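Local coordinates for SusD superfamily protein (Bacteroides vulgatus ATCC 8482, PDB 3JQ0), which is a SusD-family protein that probably binds sugars or other nutrients at the outer membrane, at residues Y72-M75 with Y76-I79; L114-H117 with L118-W122. All coordinates share one frame; numbering follows the deposited sequence.

Interaction 1: residues Y72-M75 with Y76-I79; sequences YGDM and YKII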
ATOM      1  N   TYR A  72      13.404  -7.196 -10.537  1.00  8.09           N
ATOM      2  CA  TYR A  72      12.626  -7.636  -9.368  1.00  8.48           C
ATOM      3  C   TYR A  72      12.580  -6.545  -8.295  1.00  8.98           C
ATOM      4  O   TYR A  72      12.552  -6.837  -7.090  1.00  9.20           O
ATOM      5  CB  TYR A  72      13.153  -8.968  -8.819  1.00  8.70           C
ATOM      6  CG  TYR A  72      13.069 -10.098  -9.812  1.00  7.93           C
ATOM      7  CD1 TYR A  72      11.861 -10.675 -10.181  1.00  8.36           C
ATOM      8  CD2 TYR A  72      14.238 -10.544 -10.467  1.00  8.99           C
ATOM      9  CE1 TYR A  72      11.810 -11.731 -11.072  1.00  8.74           C
ATOM     10  CE2 TYR A  72      14.187 -11.630 -11.349  1.00  9.51           C
ATOM     11  CZ  TYR A  72      12.976 -12.216 -11.636  1.00  8.46           C
ATOM     12  OH  TYR A  72      12.970 -13.316 -12.460  1.00 10.42           O
ATOM     13  N   GLY A  73      12.542  -5.294  -8.719  1.00  9.62           N
ATOM     14  CA  GLY A  73      12.489  -4.199  -7.768  1.00 10.67           C
ATOM     15  C   GLY A  73      13.694  -4.081  -6.865  1.00 10.83           C
ATOM     16  O   GLY A  73      13.581  -3.476  -5.808  1.00 12.01           O
ATOM     17  N   ASP A  74      14.828  -4.661  -7.263  1.00 10.07           N
ATOM     18  CA  ASP A  74      16.030  -4.698  -6.491  0.52 10.30           C
ATOM     19  C   ASP A  74      15.847  -5.419  -5.141  1.00  9.55           C
ATOM     20  O   ASP A  74      16.563  -5.164  -4.183  1.00 10.88           O
ATOM     21  CB  ASP A  74      16.550  -3.281  -6.341  0.52 11.68           C
ATOM     22  CG  ASP A  74      17.944  -3.254  -5.921  0.52 11.75           C
ATOM     23  OD1 ASP A  74      18.738  -4.134  -6.332  0.52 14.41           O
ATOM     24  OD2 ASP A  74      18.258  -2.355  -5.114  0.52 14.26           O
HETATM   25  N   MSE A  75      14.886  -6.331  -5.076  1.00  9.96           N
HETATM   26  CA  MSE A  75      14.604  -7.018  -3.797  1.00 10.17           C
HETATM   27  C   MSE A  75      15.588  -8.105  -3.410  1.00  9.18           C
HETATM   28  O   MSE A  75      15.769  -8.370  -2.225  1.00 10.36           O
HETATM   29  CB  MSE A  75      13.170  -7.506  -3.777  1.00  9.65           C
HETATM   30  CG  MSE A  75      12.165  -6.385  -3.671  1.00 11.62           C
HETATM   31 SE   MSE A  75      10.337  -7.079  -3.499  1.00 11.42          SE
HETATM   32  CE  MSE A  75       9.704  -6.737  -5.241  1.00 15.53           C
ATOM     33  N   TYR A  76      16.264  -8.705  -4.392  1.00  9.64           N
ATOM     34  CA  TYR A  76      17.144  -9.823  -4.065  1.00  9.72           C
ATOM     35  C   TYR A  76      18.356  -9.426  -3.240  1.00 10.91           C
ATOM     36  O   TYR A  76      18.821 -10.180  -2.397  1.00 11.88           O
ATOM     37  CB  TYR A  76      17.579 -10.615  -5.275  1.00 10.54           C
ATOM     38  CG  TYR A  76      16.502 -11.590  -5.698  1.00 10.75           C
ATOM     39  CD1 TYR A  76      16.365 -12.806  -5.056  1.00 11.67           C
ATOM     40  CD2 TYR A  76      15.588 -11.302  -6.685  1.00 10.94           C
ATOM     41  CE1 TYR A  76      15.363 -13.728  -5.401  1.00 11.10           C
ATOM     42  CE2 TYR A  76      14.561 -12.199  -7.036  1.00 11.16           C
ATOM     43  CZ  TYR A  76      14.461 -13.405  -6.412  1.00 10.27           C
ATOM     44  OH  TYR A  76      13.477 -14.265  -6.795  1.00 11.73           O
ATOM     45  N   LYS A  77      18.885  -8.230  -3.418  1.00 12.46           N
ATOM     46  CA  LYS A  77      20.057  -7.888  -2.578  0.52 12.93           C
ATOM     47  C   LYS A  77      19.593  -7.607  -1.140  1.00 12.30           C
ATOM     48  O   LYS A  77      20.387  -7.750  -0.225  1.00 13.30           O
ATOM     49  CB  LYS A  77      20.953  -6.817  -3.168  0.52 14.01           C
ATOM     50  CG  LYS A  77      20.342  -5.451  -3.244  0.52 13.05           C
ATOM     51  CD  LYS A  77      21.444  -4.501  -3.761  0.52 13.69           C
ATOM     52  CE  LYS A  77      21.036  -3.112  -4.152  0.52 11.96           C
ATOM     53  NZ  LYS A  77      20.496  -2.401  -2.983  0.52 13.55           N
ATOM     54  N   ILE A  78      18.299  -7.243  -0.924  1.00 11.48           N
ATOM     55  CA  ILE A  78      17.767  -7.192   0.446  1.00 10.60           C
ATOM     56  C   ILE A  78      17.641  -8.578   1.032  1.00  9.47           C
ATOM     57  O   ILE A  78      18.066  -8.840   2.147  1.00  9.73           O
ATOM     58  CB  ILE A  78      16.393  -6.451   0.546  1.00 10.84           C
ATOM     59  CG1 ILE A  78      16.382  -5.151  -0.284  1.00 11.21           C
ATOM     60  CG2 ILE A  78      15.985  -6.252   1.971  1.00 11.72           C
ATOM     61  CD1 ILE A  78      15.054  -4.450  -0.312  1.00 12.94           C
ATOM     62  N   ILE A  79      17.070  -9.471   0.246  1.00  9.39           N
ATOM     63  CA  ILE A  79      16.911 -10.866   0.642  1.00  9.78           C
ATOM     64  C   ILE A  79      18.266 -11.462   1.058  1.00  9.92           C
ATOM     65  O   ILE A  79      18.374 -12.152   2.082  1.00 10.78           O
ATOM     66  CB  ILE A  79      16.188 -11.675  -0.467  1.00 10.12           C
ATOM     67  CG1 ILE A  79      14.720 -11.220  -0.559  1.00 10.08           C
ATOM     68  CG2 ILE A  79      16.265 -13.188  -0.203  1.00 11.48           C
ATOM     69  CD1 ILE A  79      14.021 -11.655  -1.851  1.00 10.59           C
TER
HETATM   70  O   HOH W   1      18.800  -6.980  -6.114  1.00 14.43           O
HETATM   71  O   HOH W   2      17.854  -3.067  -2.732  1.00 22.28           O

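Interaction 2: residues L114-H117 with L118-W122; sequences LYFH and LLRSW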
ATOM      1  N   LEU A 114       8.870  -9.845   1.331  1.00  6.86           N
ATOM      2  CA  LEU A 114       9.441  -9.562   0.032  1.00  7.54           C
ATOM      3  C   LEU A 114       9.061 -10.641  -0.983  1.00  6.68           C
ATOM      4  O   LEU A 114       8.672 -10.318  -2.105  1.00  7.67           O
ATOM      5  CB  LEU A 114      10.961  -9.375   0.119  1.00  7.30           C
ATOM      6  CG  LEU A 114      11.431  -8.179   0.920  1.00  8.05           C
ATOM      7  CD1 LEU A 114      12.944  -8.166   1.060  1.00 10.81           C
ATOM      8  CD2 LEU A 114      10.958  -6.848   0.288  1.00 10.53           C
ATOM      9  N   TYR A 115       9.172 -11.902  -0.598  1.00  7.18           N
ATOM     10  CA  TYR A 115       8.776 -12.953  -1.493  1.00  7.74           C
ATOM     11  C   TYR A 115       7.305 -12.887  -1.877  1.00  7.22           C
ATOM     12  O   TYR A 115       6.938 -13.305  -2.995  1.00  7.32           O
ATOM     13  CB  TYR A 115       9.146 -14.352  -0.985  1.00  7.96           C
ATOM     14  CG  TYR A 115      10.598 -14.716  -1.313  1.00  8.32           C
ATOM     15  CD1 TYR A 115      10.980 -14.993  -2.597  1.00  8.87           C
ATOM     16  CD2 TYR A 115      11.576 -14.725  -0.329  1.00  8.52           C
ATOM     17  CE1 TYR A 115      12.301 -15.283  -2.916  1.00  9.49           C
ATOM     18  CE2 TYR A 115      12.880 -15.067  -0.608  1.00  9.68           C
ATOM     19  CZ  TYR A 115      13.249 -15.342  -1.899  1.00  9.75           C
ATOM     20  OH  TYR A 115      14.563 -15.631  -2.269  1.00 10.65           O
ATOM     21  N   PHE A 116       6.439 -12.360  -0.996  1.00  6.94           N
ATOM     22  CA  PHE A 116       5.007 -12.241  -1.313  1.00  7.41           C
ATOM     23  C   PHE A 116       4.746 -11.115  -2.331  1.00  6.60           C
ATOM     24  O   PHE A 116       3.886 -11.265  -3.200  1.00  7.04           O
ATOM     25  CB  PHE A 116       4.210 -12.096  -0.028  1.00  6.92           C
ATOM     26  CG  PHE A 116       2.713 -12.106  -0.213  1.00  7.37           C
ATOM     27  CD1 PHE A 116       2.069 -13.119  -0.911  1.00  7.33           C
ATOM     28  CD2 PHE A 116       1.937 -11.099   0.340  1.00  7.26           C
ATOM     29  CE1 PHE A 116       0.712 -13.134  -1.061  1.00  8.41           C
ATOM     30  CE2 PHE A 116       0.561 -11.115   0.180  1.00  8.46           C
ATOM     31  CZ  PHE A 116      -0.061 -12.148  -0.508  1.00  8.41           C
ATOM     32  N   HIS A 117       5.503 -10.011  -2.286  1.00  6.81           N
ATOM     33  CA  HIS A 117       5.486  -9.053  -3.401  1.00  6.86           C
ATOM     34  C   HIS A 117       5.938  -9.715  -4.688  1.00  6.35           C
ATOM     35  O   HIS A 117       5.365  -9.536  -5.758  1.00  7.12           O
ATOM     36  CB  HIS A 117       6.354  -7.843  -3.115  1.00  6.89           C
ATOM     37  CG  HIS A 117       5.721  -6.806  -2.249  1.00  7.46           C
ATOM     38  ND1 HIS A 117       4.664  -6.023  -2.637  1.00  7.45           N
ATOM     39  CD2 HIS A 117       6.097  -6.370  -1.020  1.00  8.94           C
ATOM     40  CE1 HIS A 117       4.384  -5.183  -1.662  1.00  9.32           C
ATOM     41  NE2 HIS A 117       5.227  -5.379  -0.656  1.00  8.73           N
ATOM     42  N   LEU A 118       7.028 -10.482  -4.607  1.00  7.60           N
ATOM     43  CA  LEU A 118       7.560 -11.155  -5.811  1.00  7.41           C
ATOM     44  C   LEU A 118       6.556 -12.143  -6.412  1.00  6.96           C
ATOM     45  O   LEU A 118       6.360 -12.183  -7.613  1.00  7.80           O
ATOM     46  CB  LEU A 118       8.907 -11.861  -5.512  1.00  7.88           C
ATOM     47  CG  LEU A 118      10.098 -10.950  -5.159  1.00  7.73           C
ATOM     48  CD1 LEU A 118      11.306 -11.779  -4.729  1.00 10.60           C
ATOM     49  CD2 LEU A 118      10.444 -10.091  -6.366  1.00 11.56           C
ATOM     50  N   LEU A 119       5.907 -12.934  -5.547  1.00  6.93           N
ATOM     51  CA  LEU A 119       4.914 -13.921  -6.019  1.00  7.39           C
ATOM     52  C   LEU A 119       3.774 -13.237  -6.777  1.00  7.08           C
ATOM     53  O   LEU A 119       3.404 -13.647  -7.856  1.00  7.31           O
ATOM     54  CB  LEU A 119       4.325 -14.650  -4.821  1.00  7.62           C
ATOM     55  CG  LEU A 119       3.215 -15.622  -5.161  1.00  8.56           C
ATOM     56  CD1 LEU A 119       3.691 -16.821  -5.978  1.00 12.50           C
ATOM     57  CD2 LEU A 119       2.492 -16.066  -3.896  1.00 10.32           C
ATOM     58  N   ARG A 120       3.214 -12.175  -6.185  1.00  7.16           N
ATOM     59  CA  ARG A 120       2.062 -11.504  -6.767  1.00  6.97           C
ATOM     60  C   ARG A 120       2.406 -10.729  -8.028  1.00  6.59           C
ATOM     61  O   ARG A 120       1.555 -10.484  -8.869  1.00  7.20           O
ATOM     62  CB  ARG A 120       1.395 -10.600  -5.727  1.00  7.03           C
ATOM     63  CG  ARG A 120       0.761 -11.359  -4.562  1.00  7.55           C
ATOM     64  CD  ARG A 120       0.121 -10.408  -3.576  1.00  7.60           C
ATOM     65  NE  ARG A 120       1.145  -9.701  -2.817  1.00  7.04           N
ATOM     66  CZ  ARG A 120       0.868  -8.741  -1.948  1.00  7.02           C
ATOM     67  NH1 ARG A 120      -0.378  -8.354  -1.759  1.00  7.72           N
ATOM     68  NH2 ARG A 120       1.858  -8.131  -1.309  1.00  8.20           N
ATOM     69  N   SER A 121       3.671 -10.334  -8.133  1.00  6.31           N
ATOM     70  CA  SER A 121       4.115  -9.437  -9.211  1.00  7.01           C
ATOM     71  C   SER A 121       4.779 -10.183 -10.365  1.00  7.00           C
ATOM     72  O   SER A 121       4.446  -9.958 -11.514  1.00  7.49           O
ATOM     73  CB  SER A 121       5.012  -8.335  -8.642  1.00  7.76           C
ATOM     74  OG  SER A 121       4.257  -7.552  -7.720  1.00  7.42           O
ATOM     75  N   TRP A 122       5.744 -11.058 -10.067  1.00  7.17           N
ATOM     76  CA  TRP A 122       6.480 -11.846 -11.052  1.00  7.25           C
ATOM     77  C   TRP A 122       6.130 -13.339 -11.129  1.00  7.61           C
ATOM     78  O   TRP A 122       6.405 -13.941 -12.150  1.00  8.92           O
ATOM     79  CB  TRP A 122       7.989 -11.633 -10.903  1.00  7.75           C
ATOM     80  CG  TRP A 122       8.444 -10.300 -11.450  1.00  6.91           C
ATOM     81  CD1 TRP A 122       8.709 -10.036 -12.792  1.00  7.34           C
ATOM     82  CD2 TRP A 122       8.630  -9.046 -10.753  1.00  7.23           C
ATOM     83  NE1 TRP A 122       9.077  -8.730 -12.940  1.00  8.10           N
ATOM     84  CE2 TRP A 122       8.993  -8.089 -11.725  1.00  7.76           C
ATOM     85  CE3 TRP A 122       8.522  -8.646  -9.434  1.00  7.83           C
ATOM     86  CZ2 TRP A 122       9.275  -6.769 -11.369  1.00  8.11           C
ATOM     87  CZ3 TRP A 122       8.782  -7.329  -9.105  1.00  7.59           C
ATOM     88  CH2 TRP A 122       9.146  -6.425 -10.065  1.00  8.37           C
TER

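Interaction 1: residues Y72-M75 with Y76-I79
Asp74 and Lys77 form a salt bridge where the chain enters helix 75-91, in the mainly helical part of this SusD-family protein. The entry is a turn in which Tyr72, Gly73 and Asp74 all take the left-handed conformation, closed by a bond from Met75 N to Tyr72 O. In the conformers modelled here, of two for each residue, OD2 of Asp74 lies 3.1 Å from NZ of Lys77. The lysine reaches it with CG held between its backbone N and carbonyl carbon (chi1 68°), an extended middle and a final bend that turns the ammonium back across the carboxylate. OD2 also pairs with Lys26; in this conformer two cations share it and would probably favour the ionised acid. OD1 receives a water 2.9 Å away that in turn accepts from Lys77 N. One straight backbone bond follows, from Ile79 N to Met75 O at 3.0 Å.

Beyond the polar groups, Tyr76 meets Tyr72 in an offset edge-to-face pair, ring planes at 80° and centroids 5.5 Å apart. The Tyr76 hydroxyl is hydrogen-bonded to Val126 O. Where the tyrosines touch, CE2 of Tyr76 sits over one face of the Tyr72 ring, 3.8 Å from CG of Tyr72.

Interaction 2: residues L114-H117 with L118-W122
Leu114 O accepts from Leu118 N at 3.0 Å, one of the i to i+4 bonds of an alpha helix, here the last turns of helix 97-122. CG of Leu118 rests against that same carbonyl oxygen. Tyr115 repeats the pattern with Leu119 N, and its ring meets the Leu118 side chain obliquely, CD1 of Tyr115 to CD1 of Leu118 at 3.9 Å; its hydroxyl is hydrogen-bonded to Tyr128 O.

Phe116 carries the main side-chain contact, an i to i+4 Phe-Arg stack. With CG anti to the backbone N (chi1 -174°) the ring stands out from the helix, and Arg120, bent at chi3, runs back toward the N terminus to lay its guanidinium flat on it. The planes are 10° apart, and Arg120 CZ is 3.8 Å from the Phe116 ring centroid, an off-centre cation-pi contact; CD adds a CH-pi contact over the same face. Phe116 O takes two bonds from this arginine, from N and from NE, each 3.2 Å long and arriving from opposite faces of the carbonyl plane. The NE bond fixes the rotation of the guanidinium, since the oxygen lies nearly in its plane. NH2 of Arg120 also hangs over one face of the His117 ring, toward the rim, 3.8 Å from ND1, which itself bonds to Tyr450 OH. His117 O accepts weakly from Ser121 N.

This is plain packing in the helical core of the SusD fold: Tyr115 and Leu118 face helix 75-91, Leu119 packs on helix 149-167, and Phe116 and Arg120 touch helix 182-199.

How the interactions relate
From the N terminus, interaction 1 comes first, where the chain leaves a loop and enters helix 75-91; interaction 2 follows near the far end of the next helix, 97-122. Both are local turns, so neither closes a long loop, and they lie in series without nesting or crossing. The chain nevertheless returns to bring them together, their centres 11 Å apart. Met75 CE touches Leu118 CD2 at 3.6 Å, Ile78 meets Leu114, and Ile79 meets the Tyr115 hydroxyl. Tyr72 and Trp122 pair edge-to-face at the end of this seam. The start of one helix is thus packed against the finish of its successor.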